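Local coordinates for protein thymidine kinase (Equid herpesvirus 4, PDB 1P73) that phosphorylates thymidine at the expense of ATP, probably supplying the virus with dTMP for DNA replication, at residues L38-P43 with R323-F328; T89-L94 with F119-V124. All blocks are in the same frame, centred on the assembly; numbering follows the deposited sequence.

Interaction 1. Residues L38-P43 with R323-F328; sequences LYFPEP and RAARTF. With 4TA (p1-(5'-adenosyl)p4-(5'-(2'-deoxy-thymidyl))tetraphosphate), chain N.
Phe40, at the C-terminal end of strand 37-40, faces Ala325 of helix 315-332, and their CA atoms come within 5.9 Å of each other. Strand 38-40 and helix 323-328 run in broadly the same direction: their axes are inclined by 42° and approach to 8.1 Å. No hydrogen bond joins the two segments directly; instead, the side-chain amide of Asn329, one residue further along the helix, is bonded to the carbonyls of both Tyr39 and Ala325.

Phe40, Ala325 and Phe328 form the greater part of the contact. Ala325 CB sits over one face of the Phe40 ring, offset toward the rim, in a CH-pi contact 4.1 Å from the centroid. Phe40 CG lies anti to its own carbonyl carbon (chi1 -64°), which carries the ring to the helix, where CE2 also meets Ala324 CB at 4.1 Å. One turn later, Phe328 extends its ring to the Pro41-Pro43 loop. Its ring edge meets the carbonyl of Pro41, while CZ touches Pro43 CB at 4.0 Å. Pro41 CD passes alongside the ring at CD1 of Phe328, 4.0 Å away, the two side chains pointing opposite ways. Trp271 of the second subunit also packs on Ala324 and Phe328.

This is the layered helix-on-sheet packing of the P-loop kinase fold, where the loop leaving a parallel strand brings Glu42, the predicted proton acceptor, to the thymidine-side phosphate of 4TA.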
ATOM      1  N   LEU B  38       5.663 -21.944 -13.243  1.00 23.03           N
ATOM      2  CA  LEU B  38       5.631 -20.644 -13.876  1.00 22.40           C
ATOM      3  C   LEU B  38       6.481 -19.648 -13.091  1.00 22.57           C
ATOM      4  O   LEU B  38       6.332 -19.505 -11.875  1.00 22.44           O
ATOM      5  CB  LEU B  38       4.195 -20.161 -13.976  1.00 21.95           C
ATOM      6  CG  LEU B  38       3.285 -21.039 -14.835  1.00 22.43           C
ATOM      7  CD1 LEU B  38       1.830 -20.693 -14.590  1.00 21.05           C
ATOM      8  CD2 LEU B  38       3.628 -20.946 -16.332  1.00 20.85           C
ATOM      9  N   TYR B  39       7.364 -18.951 -13.795  1.00 22.58           N
ATOM     10  CA  TYR B  39       8.263 -18.004 -13.165  1.00 23.20           C
ATOM     11  C   TYR B  39       7.867 -16.559 -13.411  1.00 23.78           C
ATOM     12  O   TYR B  39       7.623 -16.141 -14.550  1.00 23.80           O
ATOM     13  CB  TYR B  39       9.679 -18.235 -13.666  1.00 23.23           C
ATOM     14  CG  TYR B  39      10.713 -17.342 -13.043  1.00 23.98           C
ATOM     15  CD1 TYR B  39      11.027 -17.453 -11.692  1.00 23.63           C
ATOM     16  CD2 TYR B  39      11.403 -16.388 -13.811  1.00 25.21           C
ATOM     17  CE1 TYR B  39      11.991 -16.640 -11.111  1.00 24.53           C
ATOM     18  CE2 TYR B  39      12.381 -15.564 -13.233  1.00 24.95           C
ATOM     19  CZ  TYR B  39      12.662 -15.700 -11.877  1.00 25.35           C
ATOM     20  OH  TYR B  39      13.605 -14.895 -11.264  1.00 27.56           O
ATOM     21  N   PHE B  40       7.812 -15.790 -12.333  1.00 24.48           N
ATOM     22  CA  PHE B  40       7.559 -14.362 -12.444  1.00 25.38           C
ATOM     23  C   PHE B  40       8.830 -13.644 -12.019  1.00 26.42           C
ATOM     24  O   PHE B  40       9.179 -13.658 -10.850  1.00 26.80           O
ATOM     25  CB  PHE B  40       6.382 -13.917 -11.565  1.00 25.12           C
ATOM     26  CG  PHE B  40       5.042 -14.521 -11.942  1.00 22.98           C
ATOM     27  CD1 PHE B  40       4.691 -15.802 -11.519  1.00 20.73           C
ATOM     28  CD2 PHE B  40       4.113 -13.781 -12.665  1.00 22.10           C
ATOM     29  CE1 PHE B  40       3.453 -16.348 -11.833  1.00 20.06           C
ATOM     30  CE2 PHE B  40       2.857 -14.317 -12.986  1.00 22.02           C
ATOM     31  CZ  PHE B  40       2.530 -15.607 -12.566  1.00 20.92           C
ATOM     32  N   PRO B  41       9.547 -13.056 -12.970  1.00 27.64           N
ATOM     33  CA  PRO B  41      10.823 -12.396 -12.674  1.00 28.42           C
ATOM     34  C   PRO B  41      10.659 -11.052 -11.997  1.00 29.11           C
ATOM     35  O   PRO B  41       9.542 -10.571 -11.849  1.00 28.69           O
ATOM     36  CB  PRO B  41      11.443 -12.206 -14.058  1.00 28.26           C
ATOM     37  CG  PRO B  41      10.277 -12.111 -14.972  1.00 28.60           C
ATOM     38  CD  PRO B  41       9.217 -13.005 -14.406  1.00 27.89           C
ATOM     39  N   GLU B  42      11.785 -10.471 -11.594  1.00 30.71           N
ATOM     40  CA  GLU B  42      11.828  -9.115 -11.069  1.00 32.44           C
ATOM     41  C   GLU B  42      11.330  -8.109 -12.100  1.00 32.82           C
ATOM     42  O   GLU B  42      11.711  -8.171 -13.273  1.00 32.22           O
ATOM     43  CB  GLU B  42      13.239  -8.756 -10.611  1.00 32.89           C
ATOM     44  CG  GLU B  42      13.325  -8.628  -9.086  1.00 36.65           C
ATOM     45  CD  GLU B  42      14.628  -9.165  -8.508  1.00 40.48           C
ATOM     46  OE1 GLU B  42      15.624  -9.259  -9.261  1.00 41.91           O
ATOM     47  OE2 GLU B  42      14.654  -9.496  -7.298  1.00 41.53           O
ATOM     48  N   PRO B  43      10.468  -7.191 -11.657  1.00 33.69           N
ATOM     49  CA  PRO B  43       9.827  -6.225 -12.561  1.00 34.33           C
ATOM     50  C   PRO B  43      10.812  -5.145 -13.033  1.00 35.34           C
ATOM     51  O   PRO B  43      10.646  -3.963 -12.719  1.00 35.50           O
ATOM     52  CB  PRO B  43       8.719  -5.630 -11.695  1.00 33.99           C
ATOM     53  CG  PRO B  43       9.208  -5.794 -10.293  1.00 33.81           C
ATOM     54  CD  PRO B  43      10.059  -7.004 -10.252  1.00 33.30           C
ATOM     55  N   ARG B 323      -1.201 -17.045 -18.675  1.00 26.82           N
ATOM     56  CA  ARG B 323      -1.119 -15.849 -19.522  1.00 27.43           C
ATOM     57  C   ARG B 323      -0.469 -14.704 -18.751  1.00 27.48           C
ATOM     58  O   ARG B 323       0.280 -13.922 -19.325  1.00 27.78           O
ATOM     59  CB  ARG B 323      -2.481 -15.400 -20.060  1.00 27.36           C
ATOM     60  CG  ARG B 323      -3.210 -16.414 -20.911  1.00 28.71           C
ATOM     61  CD  ARG B 323      -4.442 -15.846 -21.616  1.00 30.77           C
ATOM     62  NE  ARG B 323      -5.507 -15.440 -20.692  1.00 30.96           N
ATOM     63  CZ  ARG B 323      -6.428 -16.267 -20.197  1.00 30.32           C
ATOM     64  NH1 ARG B 323      -6.425 -17.557 -20.510  1.00 28.84           N
ATOM     65  NH2 ARG B 323      -7.350 -15.803 -19.375  1.00 30.56           N
ATOM     66  N   ALA B 324      -0.754 -14.613 -17.453  1.00 27.58           N
ATOM     67  CA  ALA B 324      -0.140 -13.595 -16.605  1.00 27.93           C
ATOM     68  C   ALA B 324       1.374 -13.670 -16.696  1.00 28.18           C
ATOM     69  O   ALA B 324       2.042 -12.656 -16.923  1.00 27.58           O
ATOM     70  CB  ALA B 324      -0.600 -13.732 -15.148  1.00 27.68           C
ATOM     71  N   ALA B 325       1.901 -14.883 -16.535  1.00 28.72           N
ATOM     72  CA  ALA B 325       3.335 -15.088 -16.514  1.00 29.26           C
ATOM     73  C   ALA B 325       3.955 -14.723 -17.867  1.00 29.93           C
ATOM     74  O   ALA B 325       4.997 -14.056 -17.907  1.00 30.26           O
ATOM     75  CB  ALA B 325       3.668 -16.517 -16.110  1.00 29.23           C
ATOM     76  N   ARG B 326       3.306 -15.133 -18.960  1.00 30.34           N
ATOM     77  CA  ARG B 326       3.769 -14.805 -20.305  1.00 30.99           C
ATOM     78  C   ARG B 326       3.764 -13.293 -20.486  1.00 31.79           C
ATOM     79  O   ARG B 326       4.770 -12.714 -20.901  1.00 32.05           O
ATOM     80  CB  ARG B 326       2.913 -15.492 -21.378  1.00 30.68           C
ATOM     81  N   THR B 327       2.637 -12.661 -20.148  1.00 32.69           N
ATOM     82  CA  THR B 327       2.517 -11.207 -20.180  1.00 33.24           C
ATOM     83  C   THR B 327       3.627 -10.562 -19.347  1.00 33.83           C
ATOM     84  O   THR B 327       4.309  -9.666 -19.832  1.00 34.23           O
ATOM     85  CB  THR B 327       1.137 -10.759 -19.703  1.00 32.82           C
ATOM     86  N   PHE B 328       3.840 -11.044 -18.123  1.00 34.31           N
ATOM     87  CA  PHE B 328       4.807 -10.424 -17.223  1.00 35.03           C
ATOM     88  C   PHE B 328       6.233 -10.528 -17.751  1.00 36.26           C
ATOM     89  O   PHE B 328       6.933  -9.527 -17.820  1.00 36.12           O
ATOM     90  CB  PHE B 328       4.705 -11.015 -15.813  1.00 34.87           C
ATOM     91  CG  PHE B 328       5.110 -10.059 -14.719  1.00 33.49           C
ATOM     92  CD1 PHE B 328       6.294 -10.247 -14.016  1.00 32.20           C
ATOM     93  CD2 PHE B 328       4.305  -8.977 -14.384  1.00 32.46           C
ATOM     94  CE1 PHE B 328       6.670  -9.366 -13.000  1.00 30.94           C
ATOM     95  CE2 PHE B 328       4.680  -8.095 -13.373  1.00 32.14           C
ATOM     96  CZ  PHE B 328       5.859  -8.294 -12.681  1.00 30.74           C
TER
HETATM   97  C5M 4TA N 802      13.422  -5.121  -3.905  1.00 54.15           C
HETATM   98  C5  4TA N 802      14.426  -4.015  -3.776  1.00 54.67           C
HETATM   99  C6  4TA N 802      15.611  -4.052  -4.505  1.00 56.02           C
HETATM  100  N1  4TA N 802      16.512  -3.056  -4.378  1.00 57.10           N
HETATM  101  C1B 4TA N 802      17.759  -3.078  -5.158  1.00 57.70           C
HETATM  102  C2B 4TA N 802      18.845  -3.983  -4.593  1.00 57.94           C
HETATM  103  C3B 4TA N 802      19.635  -4.418  -5.823  1.00 58.78           C
HETATM  104  O3B 4TA N 802      20.868  -3.713  -5.951  1.00 58.48           O
HETATM  105  C4B 4TA N 802      18.742  -4.104  -7.020  1.00 59.09           C
HETATM  106  C5B 4TA N 802      18.409  -5.351  -7.833  1.00 59.13           C
HETATM  107  O5' 4TA N 802      18.007  -6.427  -6.978  1.00 59.48           O
HETATM  108  PD  4TA N 802      18.059  -7.955  -7.509  1.00 59.68           P
HETATM  109  O2D 4TA N 802      17.524  -8.888  -6.431  1.00 57.70           O
HETATM  110  O1D 4TA N 802      17.450  -7.919  -8.892  1.00 59.57           O
HETATM  111  OCD 4TA N 802      19.649  -8.203  -7.701  1.00 58.46           O
HETATM  112  PC  4TA N 802      20.292  -9.572  -8.276  1.00 57.88           P
HETATM  113  O1C 4TA N 802      19.611  -9.930  -9.582  1.00 58.78           O
HETATM  114  O2C 4TA N 802      21.786  -9.335  -8.273  1.00 58.34           O
HETATM  115  OBC 4TA N 802      19.940 -10.687  -7.138  1.00 55.48           O
HETATM  116  PB  4TA N 802      19.685 -12.266  -7.377  1.00 51.69           P
HETATM  117  O2B 4TA N 802      18.564 -12.413  -8.358  1.00 52.40           O
HETATM  118  O1B 4TA N 802      19.681 -12.977  -6.048  1.00 51.52           O
HETATM  119  OAB 4TA N 802      21.024 -12.778  -8.055  1.00 56.94           O
HETATM  120  PA  4TA N 802      21.122 -13.675  -9.391  1.00 61.61           P
HETATM  121  O1A 4TA N 802      20.083 -14.771  -9.461  1.00 60.51           O
HETATM  122  O2A 4TA N 802      21.307 -12.715 -10.558  1.00 61.95           O
HETATM  123  OA  4TA N 802      22.541 -14.359  -9.034  1.00 62.75           O
HETATM  124  C5' 4TA N 802      23.584 -13.560  -8.449  1.00 63.57           C
HETATM  125  C4' 4TA N 802      24.904 -13.645  -9.223  1.00 64.10           C
HETATM  126  O1' 4TA N 802      25.604 -14.851  -8.885  1.00 64.15           O
HETATM  127  C1' 4TA N 802      25.560 -15.798  -9.959  1.00 64.44           C
HETATM  128  C2' 4TA N 802      24.787 -15.138 -11.103  1.00 64.73           C
HETATM  129  O2' 4TA N 802      25.376 -15.380 -12.374  1.00 64.98           O
HETATM  130  C3' 4TA N 802      24.721 -13.659 -10.732  1.00 64.57           C
HETATM  131  O3' 4TA N 802      25.784 -12.912 -11.310  1.00 64.76           O
HETATM  132  N9A 4TA N 802      24.840 -17.012  -9.493  1.00 63.81           N
HETATM  133  C8A 4TA N 802      23.527 -17.312  -9.303  1.00 63.66           C
HETATM  134  N7A 4TA N 802      23.375 -18.604  -8.844  1.00 63.79           N
HETATM  135  C5A 4TA N 802      24.680 -19.072  -8.763  1.00 63.21           C
HETATM  136  C4A 4TA N 802      25.531 -18.098  -9.155  1.00 63.59           C
HETATM  137  N3A 4TA N 802      26.882 -18.281  -9.178  1.00 63.55           N
HETATM  138  C2A 4TA N 802      27.389 -19.473  -8.800  1.00 62.91           C
HETATM  139  N1A 4TA N 802      26.564 -20.469  -8.403  1.00 63.00           N
HETATM  140  C6A 4TA N 802      25.209 -20.294  -8.377  1.00 62.58           C
HETATM  141  N6A 4TA N 802      24.366 -21.283  -7.979  1.00 60.26           N
HETATM  142  O4' 4TA N 802      17.547  -3.499  -6.509  1.00 58.82           O
HETATM  143  C2  4TA N 802      16.254  -1.946  -3.512  1.00 57.73           C
HETATM  144  O2  4TA N 802      17.093  -1.011  -3.402  1.00 58.82           O
HETATM  145  N3  4TA N 802      15.103  -1.875  -2.782  1.00 56.29           N
HETATM  146  C4  4TA N 802      14.179  -2.857  -2.874  1.00 55.26           C
HETATM  147  O4  4TA N 802      13.130  -2.779  -2.207  1.00 54.55           O

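Interaction 2. Residues T89-L94 with F119-V124. With 4TA (p1-(5'-adenosyl)p4-(5'-(2'-deoxy-thymidyl))tetraphosphate), chain N.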
ATOM      1  N   THR B  89       5.798  -0.540  -6.258  1.00 22.81           N
ATOM      2  CA  THR B  89       4.613  -0.506  -7.117  1.00 21.62           C
ATOM      3  C   THR B  89       4.326  -1.764  -7.961  1.00 21.00           C
ATOM      4  O   THR B  89       3.244  -2.334  -7.822  1.00 21.06           O
ATOM      5  CB  THR B  89       4.590   0.773  -7.927  1.00 21.64           C
ATOM      6  OG1 THR B  89       4.642   1.862  -6.996  1.00 22.00           O
ATOM      7  CG2 THR B  89       3.254   0.949  -8.664  1.00 19.80           C
ATOM      8  N   PRO B  90       5.270  -2.235  -8.781  1.00 20.27           N
ATOM      9  CA  PRO B  90       5.009  -3.409  -9.627  1.00 19.84           C
ATOM     10  C   PRO B  90       4.659  -4.687  -8.835  1.00 20.07           C
ATOM     11  O   PRO B  90       3.887  -5.514  -9.350  1.00 20.03           O
ATOM     12  CB  PRO B  90       6.324  -3.601 -10.369  1.00 19.56           C
ATOM     13  CG  PRO B  90       7.330  -2.935  -9.517  1.00 19.31           C
ATOM     14  CD  PRO B  90       6.647  -1.737  -8.956  1.00 19.70           C
ATOM     15  N   TYR B  91       5.210  -4.844  -7.624  1.00 20.01           N
ATOM     16  CA  TYR B  91       4.939  -6.013  -6.789  1.00 19.96           C
ATOM     17  C   TYR B  91       3.509  -5.967  -6.304  1.00 19.69           C
ATOM     18  O   TYR B  91       2.812  -6.969  -6.345  1.00 19.73           O
ATOM     19  CB  TYR B  91       5.892  -6.099  -5.595  1.00 19.88           C
ATOM     20  CG  TYR B  91       7.304  -6.430  -5.972  1.00 20.60           C
ATOM     21  CD1 TYR B  91       7.669  -7.734  -6.335  1.00 21.52           C
ATOM     22  CD2 TYR B  91       8.284  -5.454  -5.964  1.00 22.30           C
ATOM     23  CE1 TYR B  91       8.972  -8.047  -6.700  1.00 21.38           C
ATOM     24  CE2 TYR B  91       9.599  -5.762  -6.308  1.00 24.24           C
ATOM     25  CZ  TYR B  91       9.928  -7.058  -6.682  1.00 24.46           C
ATOM     26  OH  TYR B  91      11.238  -7.348  -7.027  1.00 29.51           O
ATOM     27  N   LEU B  92       3.080  -4.794  -5.861  1.00 19.57           N
ATOM     28  CA  LEU B  92       1.716  -4.581  -5.397  1.00 19.94           C
ATOM     29  C   LEU B  92       0.691  -4.885  -6.486  1.00 20.12           C
ATOM     30  O   LEU B  92      -0.364  -5.473  -6.236  1.00 20.18           O
ATOM     31  CB  LEU B  92       1.560  -3.125  -4.948  1.00 20.03           C
ATOM     32  CG  LEU B  92       2.278  -2.721  -3.659  1.00 20.64           C
ATOM     33  CD1 LEU B  92       1.844  -1.325  -3.224  1.00 19.83           C
ATOM     34  CD2 LEU B  92       2.052  -3.775  -2.533  1.00 20.37           C
ATOM     35  N   ILE B  93       1.009  -4.450  -7.697  1.00 20.22           N
ATOM     36  CA  ILE B  93       0.183  -4.725  -8.856  1.00 20.20           C
ATOM     37  C   ILE B  93       0.121  -6.219  -9.212  1.00 20.04           C
ATOM     38  O   ILE B  93      -0.956  -6.749  -9.473  1.00 19.92           O
ATOM     39  CB  ILE B  93       0.636  -3.849 -10.035  1.00 19.99           C
ATOM     40  CG1 ILE B  93       0.324  -2.388  -9.704  1.00 19.67           C
ATOM     41  CG2 ILE B  93      -0.045  -4.289 -11.339  1.00 19.74           C
ATOM     42  CD1 ILE B  93       0.944  -1.376 -10.656  1.00 20.42           C
ATOM     43  N   LEU B  94       1.264  -6.892  -9.214  1.00 20.41           N
ATOM     44  CA  LEU B  94       1.303  -8.337  -9.467  1.00 21.09           C
ATOM     45  C   LEU B  94       0.485  -9.112  -8.417  1.00 21.50           C
ATOM     46  O   LEU B  94      -0.266 -10.016  -8.756  1.00 21.47           O
ATOM     47  CB  LEU B  94       2.752  -8.827  -9.512  1.00 20.94           C
ATOM     48  CG  LEU B  94       2.996 -10.272  -9.931  1.00 21.89           C
ATOM     49  CD1 LEU B  94       2.614 -10.512 -11.396  1.00 23.29           C
ATOM     50  CD2 LEU B  94       4.430 -10.658  -9.678  1.00 21.13           C
ATOM     51  N   PHE B 119       7.687 -16.918  -7.623  1.00 20.83           N
ATOM     52  CA  PHE B 119       7.782 -15.464  -7.775  1.00 20.91           C
ATOM     53  C   PHE B 119       9.133 -15.018  -7.261  1.00 21.30           C
ATOM     54  O   PHE B 119       9.546 -15.398  -6.150  1.00 21.38           O
ATOM     55  CB  PHE B 119       6.709 -14.741  -6.961  1.00 20.68           C
ATOM     56  CG  PHE B 119       5.309 -14.929  -7.463  1.00 19.80           C
ATOM     57  CD1 PHE B 119       4.558 -16.040  -7.077  1.00 19.20           C
ATOM     58  CD2 PHE B 119       4.714 -13.970  -8.279  1.00 17.82           C
ATOM     59  CE1 PHE B 119       3.236 -16.193  -7.529  1.00 17.70           C
ATOM     60  CE2 PHE B 119       3.403 -14.124  -8.729  1.00 16.10           C
ATOM     61  CZ  PHE B 119       2.666 -15.229  -8.347  1.00 15.37           C
ATOM     62  N   ASP B 120       9.828 -14.225  -8.064  1.00 21.53           N
ATOM     63  CA  ASP B 120      11.035 -13.576  -7.596  1.00 21.82           C
ATOM     64  C   ASP B 120      10.657 -12.401  -6.689  1.00 21.47           C
ATOM     65  O   ASP B 120      10.283 -11.326  -7.165  1.00 22.20           O
ATOM     66  CB  ASP B 120      11.886 -13.109  -8.767  1.00 22.02           C
ATOM     67  CG  ASP B 120      13.292 -12.777  -8.350  1.00 24.10           C
ATOM     68  OD1 ASP B 120      13.478 -12.274  -7.219  1.00 26.51           O
ATOM     69  OD2 ASP B 120      14.285 -12.991  -9.077  1.00 27.63           O
ATOM     70  N   ARG B 121      10.739 -12.637  -5.385  1.00 20.76           N
ATOM     71  CA  ARG B 121      10.450 -11.655  -4.349  1.00 20.55           C
ATOM     72  C   ARG B 121       8.975 -11.532  -4.042  1.00 20.78           C
ATOM     73  O   ARG B 121       8.147 -11.499  -4.944  1.00 20.81           O
ATOM     74  CB  ARG B 121      11.035 -10.274  -4.662  1.00 20.55           C
ATOM     75  CG  ARG B 121      12.554 -10.228  -4.667  1.00 19.73           C
ATOM     76  CD  ARG B 121      13.108  -8.855  -4.448  1.00 18.84           C
ATOM     77  NE  ARG B 121      14.561  -8.926  -4.428  1.00 19.03           N
ATOM     78  CZ  ARG B 121      15.290  -9.204  -3.356  1.00 18.30           C
ATOM     79  NH1 ARG B 121      14.722  -9.421  -2.176  1.00 16.62           N
ATOM     80  NH2 ARG B 121      16.609  -9.261  -3.472  1.00 21.23           N
ATOM     81  N   HIS B 122       8.684 -11.475  -2.740  1.00 20.78           N
ATOM     82  CA  HIS B 122       7.378 -11.155  -2.178  1.00 20.37           C
ATOM     83  C   HIS B 122       7.359  -9.640  -1.874  1.00 20.19           C
ATOM     84  O   HIS B 122       8.414  -9.057  -1.596  1.00 20.47           O
ATOM     85  CB  HIS B 122       7.233 -11.969  -0.893  1.00 20.11           C
ATOM     86  CG  HIS B 122       5.920 -11.806  -0.203  1.00 20.69           C
ATOM     87  ND1 HIS B 122       5.664 -10.770   0.669  1.00 21.60           N
ATOM     88  CD2 HIS B 122       4.790 -12.554  -0.244  1.00 20.74           C
ATOM     89  CE1 HIS B 122       4.430 -10.884   1.132  1.00 21.78           C
ATOM     90  NE2 HIS B 122       3.880 -11.959   0.595  1.00 20.62           N
ATOM     91  N   PRO B 123       6.195  -8.988  -1.953  1.00 19.75           N
ATOM     92  CA  PRO B 123       6.058  -7.581  -1.533  1.00 19.76           C
ATOM     93  C   PRO B 123       6.690  -7.213  -0.175  1.00 19.87           C
ATOM     94  O   PRO B 123       6.911  -6.019   0.068  1.00 19.82           O
ATOM     95  CB  PRO B 123       4.537  -7.384  -1.483  1.00 19.54           C
ATOM     96  CG  PRO B 123       4.037  -8.262  -2.560  1.00 18.99           C
ATOM     97  CD  PRO B 123       4.927  -9.500  -2.506  1.00 19.69           C
ATOM     98  N   VAL B 124       6.981  -8.199   0.673  1.00 19.60           N
ATOM     99  CA  VAL B 124       7.685  -7.931   1.921  1.00 20.17           C
ATOM    100  C   VAL B 124       9.073  -7.307   1.658  1.00 20.55           C
ATOM    101  O   VAL B 124       9.529  -6.438   2.427  1.00 20.93           O
ATOM    102  CB  VAL B 124       7.758  -9.205   2.868  1.00 20.47           C
ATOM    103  CG1 VAL B 124       8.848 -10.194   2.432  1.00 20.37           C
ATOM    104  CG2 VAL B 124       7.946  -8.800   4.321  1.00 19.52           C
TER
HETATM  105  C5M 4TA N 802      13.422  -5.121  -3.905  1.00 54.15           C
HETATM  106  C5  4TA N 802      14.426  -4.015  -3.776  1.00 54.67           C
HETATM  107  C6  4TA N 802      15.611  -4.052  -4.505  1.00 56.02           C
HETATM  108  N1  4TA N 802      16.512  -3.056  -4.378  1.00 57.10           N
HETATM  109  C1B 4TA N 802      17.759  -3.078  -5.158  1.00 57.70           C
HETATM  110  C2B 4TA N 802      18.845  -3.983  -4.593  1.00 57.94           C
HETATM  111  C3B 4TA N 802      19.635  -4.418  -5.823  1.00 58.78           C
HETATM  112  O3B 4TA N 802      20.868  -3.713  -5.951  1.00 58.48           O
HETATM  113  C4B 4TA N 802      18.742  -4.104  -7.020  1.00 59.09           C
HETATM  114  C5B 4TA N 802      18.409  -5.351  -7.833  1.00 59.13           C
HETATM  115  O5' 4TA N 802      18.007  -6.427  -6.978  1.00 59.48           O
HETATM  116  PD  4TA N 802      18.059  -7.955  -7.509  1.00 59.68           P
HETATM  117  O2D 4TA N 802      17.524  -8.888  -6.431  1.00 57.70           O
HETATM  118  O1D 4TA N 802      17.450  -7.919  -8.892  1.00 59.57           O
HETATM  119  OCD 4TA N 802      19.649  -8.203  -7.701  1.00 58.46           O
HETATM  120  PC  4TA N 802      20.292  -9.572  -8.276  1.00 57.88           P
HETATM  121  O1C 4TA N 802      19.611  -9.930  -9.582  1.00 58.78           O
HETATM  122  O2C 4TA N 802      21.786  -9.335  -8.273  1.00 58.34           O
HETATM  123  OBC 4TA N 802      19.940 -10.687  -7.138  1.00 55.48           O
HETATM  124  PB  4TA N 802      19.685 -12.266  -7.377  1.00 51.69           P
HETATM  125  O2B 4TA N 802      18.564 -12.413  -8.358  1.00 52.40           O
HETATM  126  O1B 4TA N 802      19.681 -12.977  -6.048  1.00 51.52           O
HETATM  127  OAB 4TA N 802      21.024 -12.778  -8.055  1.00 56.94           O
HETATM  128  PA  4TA N 802      21.122 -13.675  -9.391  1.00 61.61           P
HETATM  129  O1A 4TA N 802      20.083 -14.771  -9.461  1.00 60.51           O
HETATM  130  O2A 4TA N 802      21.307 -12.715 -10.558  1.00 61.95           O
HETATM  131  OA  4TA N 802      22.541 -14.359  -9.034  1.00 62.75           O
HETATM  132  C5' 4TA N 802      23.584 -13.560  -8.449  1.00 63.57           C
HETATM  133  C4' 4TA N 802      24.904 -13.645  -9.223  1.00 64.10           C
HETATM  134  O1' 4TA N 802      25.604 -14.851  -8.885  1.00 64.15           O
HETATM  135  C1' 4TA N 802      25.560 -15.798  -9.959  1.00 64.44           C
HETATM  136  C2' 4TA N 802      24.787 -15.138 -11.103  1.00 64.73           C
HETATM  137  O2' 4TA N 802      25.376 -15.380 -12.374  1.00 64.98           O
HETATM  138  C3' 4TA N 802      24.721 -13.659 -10.732  1.00 64.57           C
HETATM  139  O3' 4TA N 802      25.784 -12.912 -11.310  1.00 64.76           O
HETATM  140  N9A 4TA N 802      24.840 -17.012  -9.493  1.00 63.81           N
HETATM  141  C8A 4TA N 802      23.527 -17.312  -9.303  1.00 63.66           C
HETATM  142  N7A 4TA N 802      23.375 -18.604  -8.844  1.00 63.79           N
HETATM  143  C5A 4TA N 802      24.680 -19.072  -8.763  1.00 63.21           C
HETATM  144  C4A 4TA N 802      25.531 -18.098  -9.155  1.00 63.59           C
HETATM  145  N3A 4TA N 802      26.882 -18.281  -9.178  1.00 63.55           N
HETATM  146  C2A 4TA N 802      27.389 -19.473  -8.800  1.00 62.91           C
HETATM  147  N1A 4TA N 802      26.564 -20.469  -8.403  1.00 63.00           N
HETATM  148  C6A 4TA N 802      25.209 -20.294  -8.377  1.00 62.58           C
HETATM  149  N6A 4TA N 802      24.366 -21.283  -7.979  1.00 60.26           N
HETATM  150  O4' 4TA N 802      17.547  -3.499  -6.509  1.00 58.82           O
HETATM  151  C2  4TA N 802      16.254  -1.946  -3.512  1.00 57.73           C
HETATM  152  O2  4TA N 802      17.093  -1.011  -3.402  1.00 58.82           O
HETATM  153  N3  4TA N 802      15.103  -1.875  -2.782  1.00 56.29           N
HETATM  154  C4  4TA N 802      14.179  -2.857  -2.874  1.00 55.26           C
HETATM  155  O4  4TA N 802      13.130  -2.779  -2.207  1.00 54.55           O
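Tyr91 of helix 73-99 reaches across to the loop that follows strand 115-120. The Asp120 carbonyl oxygen lies at the ring edge, in the plane, 3.6 Å from Tyr91 CE1. The hydroxyl rests against the aliphatic part of Arg121, with OH 3.5 Å from CD, and the guanidinium plane stands perpendicular to the ring. At the root of the tyrosine, CB touches Pro123 CG. One helical turn on, Leu94 CD2 lies at the edge of the Phe119 ring, 3.6 Å from Phe119 CD2.

Past Tyr91 the arginine is extended from CG to NE, and its NH2 gives a nearly straight bond (3.1 Å, 167°) to O2D of the thymidine-side phosphate of 4TA, in the guanidinium plane. Asp13 and the Gly14 carbonyl hold NH1, and NE is salt-bridged to Glu42. In the same loop His122 ND1 accepts from Val124 N at 2.9 Å, capping the turn into helix 124-137.

The segment carries the Asp-Arg-His motif of herpesviral thymidine kinases. With its aliphatic part against Tyr91 and its nitrogens shared between two acids and the phosphate, Arg121 would be limited in rotation and would probably offset negative charge where the tetraphosphate meets the thymidine.

How the interactions relate
Neighbouring parallel strands of one sheet unite the two interactions, whose centres lie 11 Å apart. Interaction 2 is nested within the long chain excursion that interaction 1 closes. Phe40 O and Asp120 N, 2.9 Å apart, probably form a hydrogen bond between the strands, and the rings of Phe40 and Phe119 stack. Nearer the nucleotide, Glu42 OE2 forms a salt bridge with Arg121 NE at 2.9 Å, while Tyr91 OH lies 3.2 Å from Glu42 CG. Lys20 of the ATP-binding loop bridges to both Glu42 and Asp120. Arg121 bonds to the thymidine-side phosphate of 4TA, and Glu42 lies beside it, though the geometry of that approach is doubtful. Both contacts reach Trp271 of the second subunit.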